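Local coordinates for protein protease (Penicillium cyclopium, PDB 5Z6O) that hydrolyses peptide bonds in proteins as a subtilisin-like serine protease of the proteinase K kind, probably accepting casein, gelatin and collagen as substrates, at residues A[54-58]-A[90-96]; A[155-159]-A[249-253]; A[257-263]-A[273-277]. One frame throughout, in Å; residues are numbered along the deposited sequence.

Interaction 1: A[54-58]-A[90-96]; sequences GRAEW and KKASVVA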
loop_
_atom_site.group_PDB
_atom_site.type_symbol
_atom_site.label_atom_id
_atom_site.label_comp_id
_atom_site.label_asym_id
_atom_site.label_seq_id
_atom_site.Cartn_x
_atom_site.Cartn_y
_atom_site.Cartn_z
ATOM N N GLY A 54 4.483 -9.416 16.207
ATOM C CA GLY A 54 5.926 -9.417 16.245
ATOM C C GLY A 54 6.631 -9.233 14.917
ATOM O O GLY A 54 7.860 -9.204 14.898
ATOM N N ARG A 55 5.902 -9.087 13.804
ATOM C CA ARG A 55 6.539 -8.974 12.504
ATOM C C ARG A 55 6.868 -7.531 12.125
ATOM O O ARG A 55 7.512 -7.305 11.087
ATOM C CB ARG A 55 5.634 -9.581 11.431
ATOM C CG ARG A 55 5.403 -11.066 11.622
ATOM C CD ARG A 55 4.415 -11.635 10.624
ATOM N NE ARG A 55 3.066 -11.227 10.962
ATOM C CZ ARG A 55 2.367 -10.360 10.247
ATOM N NH1 ARG A 55 1.124 -10.072 10.609
ATOM N NH2 ARG A 55 2.885 -9.858 9.116
ATOM N N ALA A 56 6.471 -6.563 12.932
ATOM C CA ALA A 56 6.753 -5.161 12.658
ATOM C C ALA A 56 7.950 -4.712 13.471
ATOM O O ALA A 56 8.028 -4.977 14.676
ATOM C CB ALA A 56 5.539 -4.279 13.012
ATOM N N GLU A 57 8.863 -3.998 12.829
ATOM C CA GLU A 57 10.011 -3.470 13.544
ATOM C C GLU A 57 10.179 -2.001 13.192
ATOM O O GLU A 57 9.674 -1.537 12.164
ATOM C CB GLU A 57 11.288 -4.274 13.211
ATOM C CG GLU A 57 11.848 -4.018 11.853
ATOM C CD GLU A 57 12.970 -5.006 11.461
ATOM O OE1 GLU A 57 12.805 -6.230 11.656
ATOM O OE2 GLU A 57 14.017 -4.547 10.948
ATOM N N TRP A 58 10.848 -1.255 14.077
ATOM C CA TRP A 58 11.048 0.175 13.865
ATOM C C TRP A 58 12.290 0.396 13.017
ATOM O O TRP A 58 13.360 -0.082 13.375
ATOM C CB TRP A 58 11.206 0.906 15.203
ATOM C CG TRP A 58 11.095 2.367 15.029
ATOM C CD1 TRP A 58 12.118 3.268 14.849
ATOM C CD2 TRP A 58 9.885 3.121 15.009
ATOM N NE1 TRP A 58 11.601 4.541 14.711
ATOM C CE2 TRP A 58 10.234 4.469 14.791
ATOM C CE3 TRP A 58 8.538 2.785 15.114
ATOM C CZ2 TRP A 58 9.277 5.469 14.697
ATOM C CZ3 TRP A 58 7.593 3.774 15.048
ATOM C CH2 TRP A 58 7.959 5.103 14.827
ATOM N N LYS A 90 -0.150 -11.666 5.156
ATOM C CA LYS A 90 -0.229 -11.873 6.594
ATOM C C LYS A 90 1.057 -12.415 7.212
ATOM O O LYS A 90 1.110 -12.518 8.434
ATOM C CB LYS A 90 -1.389 -12.819 6.909
ATOM C CG LYS A 90 -2.746 -12.212 6.495
ATOM C CD LYS A 90 -3.909 -13.050 6.957
ATOM C CE LYS A 90 -5.170 -12.524 6.312
ATOM N NZ LYS A 90 -5.701 -11.304 6.948
ATOM N N LYS A 91 2.072 -12.755 6.422
ATOM C CA LYS A 91 3.369 -13.214 6.964
ATOM C C LYS A 91 4.531 -12.332 6.560
ATOM O O LYS A 91 5.677 -12.648 6.900
ATOM C CB LYS A 91 3.659 -14.667 6.522
ATOM C CG LYS A 91 2.700 -15.643 7.191
ATOM C CD LYS A 91 3.001 -17.073 6.787
ATOM C CE LYS A 91 2.316 -18.057 7.726
ATOM N NZ LYS A 91 2.526 -19.438 7.171
ATOM N N ALA A 92 4.268 -11.225 5.877
ATOM C CA ALA A 92 5.337 -10.312 5.473
ATOM C C ALA A 92 5.941 -9.647 6.702
ATOM O O ALA A 92 5.326 -9.590 7.776
ATOM C CB ALA A 92 4.796 -9.245 4.495
ATOM N N SER A 93 7.177 -9.162 6.544
ATOM C CA SER A 93 7.811 -8.305 7.540
ATOM C C SER A 93 7.503 -6.844 7.233
ATOM O O SER A 93 7.405 -6.451 6.069
ATOM C CB SER A 93 9.326 -8.492 7.550
ATOM O OG SER A 93 9.679 -9.843 7.778
ATOM N N VAL A 94 7.373 -6.037 8.291
ATOM C CA VAL A 94 6.971 -4.635 8.167
ATOM C C VAL A 94 7.989 -3.769 8.888
ATOM O O VAL A 94 8.371 -4.090 10.014
ATOM C CB VAL A 94 5.575 -4.388 8.765
ATOM C CG1 VAL A 94 5.204 -2.944 8.609
ATOM C CG2 VAL A 94 4.608 -5.212 8.070
ATOM N N VAL A 95 8.412 -2.665 8.256
ATOM C CA VAL A 95 9.411 -1.776 8.828
ATOM C C VAL A 95 8.834 -0.364 8.863
ATOM O O VAL A 95 8.416 0.169 7.831
ATOM C CB VAL A 95 10.730 -1.810 8.037
ATOM C CG1 VAL A 95 11.726 -0.880 8.676
ATOM C CG2 VAL A 95 11.312 -3.219 8.025
ATOM N N ALA A 96 8.799 0.243 10.053
ATOM C CA ALA A 96 8.247 1.583 10.177
ATOM C C ALA A 96 9.277 2.595 9.722
ATOM O O ALA A 96 10.395 2.621 10.253
ATOM C CB ALA A 96 7.877 1.883 11.630
#
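Arg55, just ahead of its strand, reaches across to the turn that precedes the neighbouring strand and buries more surface here than any other residue. With CG anti to the carbonyl carbon (chi1 -63°) and the chain bent at chi3, the guanidinium group is laid against the backbone of Lys90, Lys91 and Ala92. Arg55 NH2 donates in the plane of its own group to Ala92 O at 2.8 Å, and the donor also lies in the Ala92 carbonyl plane. Lys90 O approaches differently: it sits over the centre of one guanidinium face, 3.1 Å from Arg55 CZ, where the angles are too poor for a hydrogen bond but the carbonyl dipole would probably favour the positive charge. The backbones pair in parallel register, Ala56 with Val94, Glu57 with Val95 and Trp58 with Ala96. Val94 N donates to Arg55 O, Glu57 N to Val94 O, and Ala96 N to Glu57 O, the last two at 2.9 Å. Ala96, next in surface buried by the contact, sets its CB over one face of the Trp58 indole, offset toward the rim, in a CH-pi contact 4.1 Å from the centroid of the six-membered ring. On the other face of the sheet the side chains of Glu57 and Val95 run side by side, Glu57 CG 3.9 Å from Val95 CG2, while the Glu57 carboxylate forms a salt bridge with Arg125. Arg55 NH1 bonds Ala82 O and Ser84 OG at the end of helix 73-82, the beta-alpha-beta crossover between the two strands, whose Ala78 and Ala82 pack on Val94. Strand 56-61 is outermost in the parallel sheet, and strand 93-98 bonds on its other side to strand 37-42, which ends at Asp42, probably the charge-relay aspartate.

Interaction 2: A[155-159]-A[249-253]; sequences SGVFL and TSSAC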
loop_
_atom_site.group_PDB
_atom_site.type_symbol
_atom_site.label_atom_id
_atom_site.label_comp_id
_atom_site.label_asym_id
_atom_site.label_seq_id
_atom_site.Cartn_x
_atom_site.Cartn_y
_atom_site.Cartn_z
ATOM N N SER A 155 16.415 1.103 -7.620
ATOM C CA SER A 155 17.246 0.399 -6.639
ATOM C C SER A 155 16.670 -0.943 -6.207
ATOM O O SER A 155 17.194 -1.531 -5.255
ATOM C CB SER A 155 17.448 1.253 -5.401
ATOM O OG SER A 155 18.028 2.473 -5.790
ATOM N N GLY A 156 15.623 -1.429 -6.886
ATOM C CA GLY A 156 15.062 -2.737 -6.596
ATOM C C GLY A 156 13.998 -2.794 -5.510
ATOM O O GLY A 156 13.832 -3.849 -4.874
ATOM N N VAL A 157 13.275 -1.702 -5.255
ATOM C CA VAL A 157 12.178 -1.684 -4.284
ATOM C C VAL A 157 10.888 -1.290 -5.017
ATOM O O VAL A 157 10.830 -0.225 -5.637
ATOM C CB VAL A 157 12.459 -0.718 -3.120
ATOM C CG1 VAL A 157 11.302 -0.725 -2.099
ATOM C CG2 VAL A 157 13.743 -1.089 -2.368
ATOM N N PHE A 158 9.862 -2.151 -4.949
ATOM C CA PHE A 158 8.577 -1.854 -5.577
ATOM C C PHE A 158 7.926 -0.731 -4.786
ATOM O O PHE A 158 8.020 -0.700 -3.559
ATOM C CB PHE A 158 7.695 -3.103 -5.576
ATOM C CG PHE A 158 6.228 -2.833 -5.881
ATOM C CD1 PHE A 158 5.752 -2.821 -7.177
ATOM C CD2 PHE A 158 5.340 -2.591 -4.845
ATOM C CE1 PHE A 158 4.401 -2.585 -7.437
ATOM C CE2 PHE A 158 3.998 -2.369 -5.082
ATOM C CZ PHE A 158 3.523 -2.371 -6.375
ATOM N N LEU A 159 7.273 0.209 -5.483
ATOM C CA LEU A 159 6.765 1.375 -4.775
ATOM C C LEU A 159 5.306 1.590 -5.147
ATOM O O LEU A 159 4.992 1.893 -6.304
ATOM C CB LEU A 159 7.631 2.610 -5.079
ATOM C CG LEU A 159 7.170 3.938 -4.453
ATOM C CD1 LEU A 159 6.873 3.807 -2.950
ATOM C CD2 LEU A 159 8.254 4.979 -4.709
ATOM N N THR A 249 10.709 -6.880 -8.055
ATOM C CA THR A 249 10.185 -5.530 -7.836
ATOM C C THR A 249 9.933 -4.769 -9.142
ATOM O O THR A 249 8.924 -4.074 -9.272
ATOM C CB THR A 249 11.141 -4.718 -6.961
ATOM O OG1 THR A 249 12.429 -4.639 -7.586
ATOM C CG2 THR A 249 11.303 -5.308 -5.596
ATOM N N SER A 250 10.832 -4.884 -10.127
ATOM C CA SER A 250 10.674 -4.104 -11.356
ATOM C C SER A 250 9.485 -4.555 -12.199
ATOM O O SER A 250 8.957 -3.746 -12.965
ATOM C CB SER A 250 11.972 -4.146 -12.192
ATOM O OG SER A 250 12.394 -5.484 -12.451
ATOM N N SER A 251 9.012 -5.795 -12.044
ATOM C CA SER A 251 7.915 -6.332 -12.849
ATOM C C SER A 251 6.591 -6.420 -12.087
ATOM O O SER A 251 5.570 -6.841 -12.666
ATOM C CB SER A 251 8.298 -7.726 -13.389
ATOM O OG SER A 251 9.312 -7.613 -14.406
ATOM N N ALA A 252 6.591 -6.070 -10.793
ATOM C CA ALA A 252 5.433 -6.372 -9.959
ATOM C C ALA A 252 4.237 -5.497 -10.330
ATOM O O ALA A 252 3.093 -5.966 -10.321
ATOM C CB ALA A 252 5.819 -6.225 -8.489
ATOM N N CYS A 253 4.458 -4.214 -10.664
ATOM C CA CYS A 253 3.286 -3.411 -11.017
ATOM C C CYS A 253 2.656 -3.957 -12.283
ATOM O O CYS A 253 1.426 -4.106 -12.371
ATOM C CB CYS A 253 3.678 -1.931 -11.180
ATOM S SG CYS A 253 2.264 -0.801 -11.308
#
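A buried van der Waals contact packs residues 155-159, leading into and along a strand of the parallel sheet, against the 249-253 turn of helix 249-259, with Thr249 and Phe158 supplying most of the surface. Thr249 turns its side chain toward the strand. Thr249 CB lies 3.5 Å from Phe158 N. Thr249 CG2 comes to 3.0 Å from Gly156 O, a close approach. The hydroxyl sits in the position between the backbone N and the carbonyl carbon (chi1 59°), which brings Thr249 OG1 within 3.2 Å of the same oxygen, Gly156 O. This places both branches of the threonine against the turn leading into the strand. That turn is the exit of helix 143-154: Gly156, at positive phi, is the C-prime residue of a Schellman motif in which Val157 N reaches Val152 O and Gly156 N reaches Val153 O, which ends the helix and turns the chain toward the strand, as in the alpha/beta core of subtilases. Phe158 has CG anti to the backbone N (chi1 165°) and carries the ring along the 249-253 turn. Ala252 CB meets Phe158 CD1 obliquely at 3.6 Å, and Cys253 N comes to the ring edge, near its plane, 3.6 Å from Phe158 CE1. The CB of Cys253 touches the same ring carbon. Val234, Ala238 and Met242 of helix 227-245 also pack on the phenylalanine, so its ring is packed between helix 227-245 and helix 249-259. Cys253 is disulfide-bonded to Cys182 on strand 182-187, the next strand over, whose backbone is hydrogen-bonded to Leu159.

Interaction 3: A[257-263]-A[273-277]; sequences VQDAITK and TKLLY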
loop_
_atom_site.group_PDB
_atom_site.type_symbol
_atom_site.label_atom_id
_atom_site.label_comp_id
_atom_site.label_asym_id
_atom_site.label_seq_id
_atom_site.Cartn_x
_atom_site.Cartn_y
_atom_site.Cartn_z
ATOM N N VAL A 257 -1.147 -5.409 -12.757
ATOM C CA VAL A 257 -2.084 -4.856 -13.728
ATOM C C VAL A 257 -2.611 -5.958 -14.653
ATOM O O VAL A 257 -3.797 -5.971 -15.024
ATOM C CB VAL A 257 -1.429 -3.696 -14.516
ATOM C CG1 VAL A 257 -2.282 -3.340 -15.724
ATOM C CG2 VAL A 257 -1.143 -2.470 -13.582
ATOM N N GLN A 258 -1.748 -6.925 -14.996
ATOM C CA GLN A 258 -2.140 -8.042 -15.853
ATOM C C GLN A 258 -3.188 -8.921 -15.173
ATOM O O GLN A 258 -4.125 -9.400 -15.823
ATOM C CB GLN A 258 -0.892 -8.867 -16.211
ATOM C CG GLN A 258 -1.164 -10.071 -17.052
ATOM C CD GLN A 258 0.101 -10.852 -17.375
ATOM O OE1 GLN A 258 0.949 -11.086 -16.507
ATOM N NE2 GLN A 258 0.231 -11.263 -18.639
ATOM N N ASP A 259 -3.028 -9.166 -13.870
ATOM C CA ASP A 259 -3.993 -9.974 -13.097
ATOM C C ASP A 259 -5.310 -9.242 -12.852
ATOM O O ASP A 259 -6.334 -9.881 -12.580
ATOM C CB ASP A 259 -3.407 -10.295 -11.718
ATOM C CG ASP A 259 -2.713 -11.628 -11.625
ATOM O OD1 ASP A 259 -3.034 -12.598 -12.363
ATOM O OD2 ASP A 259 -1.871 -11.721 -10.689
ATOM N N ALA A 260 -5.294 -7.917 -12.837
ATOM C CA ALA A 260 -6.472 -7.133 -12.417
ATOM C C ALA A 260 -7.647 -7.324 -13.381
ATOM O O ALA A 260 -7.465 -7.554 -14.572
ATOM C CB ALA A 260 -6.095 -5.632 -12.351
ATOM N N ILE A 261 -8.865 -7.185 -12.862
ATOM C CA ILE A 261 -10.103 -7.395 -13.624
ATOM C C ILE A 261 -10.759 -6.057 -13.917
ATOM O O ILE A 261 -10.708 -5.132 -13.102
ATOM C CB ILE A 261 -11.060 -8.323 -12.857
ATOM C CG1 ILE A 261 -10.350 -9.650 -12.651
ATOM C CG2 ILE A 261 -12.287 -8.572 -13.666
ATOM C CD1 ILE A 261 -11.113 -10.614 -11.838
ATOM N N THR A 262 -11.369 -5.937 -15.101
ATOM C CA THR A 262 -11.963 -4.655 -15.463
ATOM C C THR A 262 -13.331 -4.549 -14.787
ATOM O O THR A 262 -14.392 -4.841 -15.351
ATOM C CB THR A 262 -12.032 -4.534 -16.980
ATOM O OG1 THR A 262 -10.706 -4.370 -17.503
ATOM C CG2 THR A 262 -12.822 -3.351 -17.378
ATOM N N LYS A 263 -13.307 -4.133 -13.518
ATOM C CA LYS A 263 -14.514 -4.151 -12.721
ATOM C C LYS A 263 -15.068 -2.800 -12.347
ATOM O O LYS A 263 -16.172 -2.757 -11.817
ATOM C CB LYS A 263 -14.269 -4.888 -11.402
ATOM C CG LYS A 263 -13.849 -6.221 -11.636
ATOM C CD LYS A 263 -14.948 -6.927 -12.418
ATOM C CE LYS A 263 -16.059 -7.572 -11.555
ATOM N NZ LYS A 263 -17.461 -7.206 -11.998
ATOM N N THR A 273 -10.047 1.012 -15.714
ATOM C CA THR A 273 -11.097 0.482 -14.869
ATOM C C THR A 273 -10.684 -0.827 -14.209
ATOM O O THR A 273 -11.547 -1.540 -13.706
ATOM C CB THR A 273 -12.381 0.303 -15.671
ATOM O OG1 THR A 273 -12.161 -0.667 -16.687
ATOM C CG2 THR A 273 -12.722 1.589 -16.356
ATOM N N LYS A 274 -9.379 -1.110 -14.156
ATOM C CA LYS A 274 -8.855 -2.343 -13.568
ATOM C C LYS A 274 -8.853 -2.264 -12.051
ATOM O O LYS A 274 -8.533 -1.227 -11.475
ATOM C CB LYS A 274 -7.427 -2.616 -14.060
ATOM C CG LYS A 274 -7.461 -3.303 -15.446
ATOM C CD LYS A 274 -6.098 -3.703 -15.953
ATOM C CE LYS A 274 -6.220 -4.653 -17.174
ATOM N NZ LYS A 274 -5.824 -6.093 -16.897
ATOM N N LEU A 275 -9.252 -3.363 -11.432
ATOM C CA LEU A 275 -9.362 -3.484 -9.976
ATOM C C LEU A 275 -8.459 -4.616 -9.500
ATOM O O LEU A 275 -8.508 -5.715 -10.059
ATOM C CB LEU A 275 -10.810 -3.788 -9.574
ATOM C CG LEU A 275 -10.989 -4.052 -8.040
ATOM C CD1 LEU A 275 -10.589 -2.834 -7.206
ATOM C CD2 LEU A 275 -12.454 -4.404 -7.791
ATOM N N LEU A 276 -7.700 -4.375 -8.423
ATOM C CA LEU A 276 -6.800 -5.376 -7.847
ATOM C C LEU A 276 -7.487 -6.728 -7.664
ATOM O O LEU A 276 -8.557 -6.812 -7.068
ATOM C CB LEU A 276 -6.330 -4.876 -6.480
ATOM C CG LEU A 276 -5.351 -5.743 -5.649
ATOM C CD1 LEU A 276 -4.075 -5.989 -6.477
ATOM C CD2 LEU A 276 -5.075 -5.016 -4.313
ATOM N N TYR A 277 -6.807 -7.791 -8.111
ATOM C CA TYR A 277 -7.258 -9.180 -7.964
ATOM C C TYR A 277 -6.035 -10.049 -7.720
ATOM O O TYR A 277 -5.050 -9.908 -8.447
ATOM C CB TYR A 277 -7.974 -9.627 -9.237
ATOM C CG TYR A 277 -8.409 -11.059 -9.195
ATOM C CD1 TYR A 277 -9.317 -11.500 -8.234
ATOM C CD2 TYR A 277 -7.910 -11.974 -10.105
ATOM C CE1 TYR A 277 -9.709 -12.861 -8.194
ATOM C CE2 TYR A 277 -8.299 -13.291 -10.084
ATOM C CZ TYR A 277 -9.184 -13.733 -9.131
ATOM O OH TYR A 277 -9.553 -15.066 -9.125
#
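Ile261 and Tyr277 meet with the isoleucine tip over the ring: Ile261 CD1 lies 4.0 Å from the centroid of Tyr277, 18° off its normal, in a CH-pi contact. The isoleucine branch CG1 is anti to the carbonyl carbon (chi1 -60°), which sends CD1 onto that face, while Asp259 O comes to the edge of the same ring near its plane. The phenol oxygen is held beyond the contact by Asn281 N. On the opposite side of the hairpin from Ile261, Lys274 runs back along the end of helix 249-259. Its CB packs on Ala260 CB. The Lys274 and Val257 side chains cross at about a right angle, Lys274 CD 3.8 Å from Val257 CG1, and a bend at chi4 brings NZ to two backbone oxygens. Lys274 NZ donates to Val257 O at 2.8 Å, with the donor tilted from the carbonyl plane. A second, longer bond goes to Ala260 O, with NZ above the plane of the Ala260 carbonyl. Between these side chains the backbones form a short, weakly bonded antiparallel hairpin in which Ile261 and Leu275 are a hydrogen-bonded pair: Leu275 N donates to Ile261 O at 2.8 Å and Ile261 N to Leu275 O. Leu276 faces helix 227-245, and the backbones of Lys274 and Leu276 bond to Tyr206 of strand 205-208, placing the hairpin beside that outermost strand of the parallel sheet. Two carbonyl groups thus grip one ammonium group where the helix ends; the lysine charge is probably stabilised by these carbonyls, and the pair of bonds ties the hairpin's second strand to the helix that precedes its first.

Overall arrangement
From the N terminus, interaction 1 comes first: 54-58 and 90-96 close a loop that contains helix 73-82 and pair two neighbouring strands at one margin of the parallel sheet. Interaction 2 opens later and closes a much longer loop, bringing 249-253 back from 90 residues downstream onto a strand nearer the other margin. Helix 249-259 then runs straight into interaction 3, whose short hairpin loop closes near the C terminus. The three follow in series, neither nesting nor crossing. Interactions 1 and 2 share the sheet, with centres about 19 Å apart; interactions 2 and 3 share the helix; interactions 1 and 3 lie on opposite sides of the chain's centre.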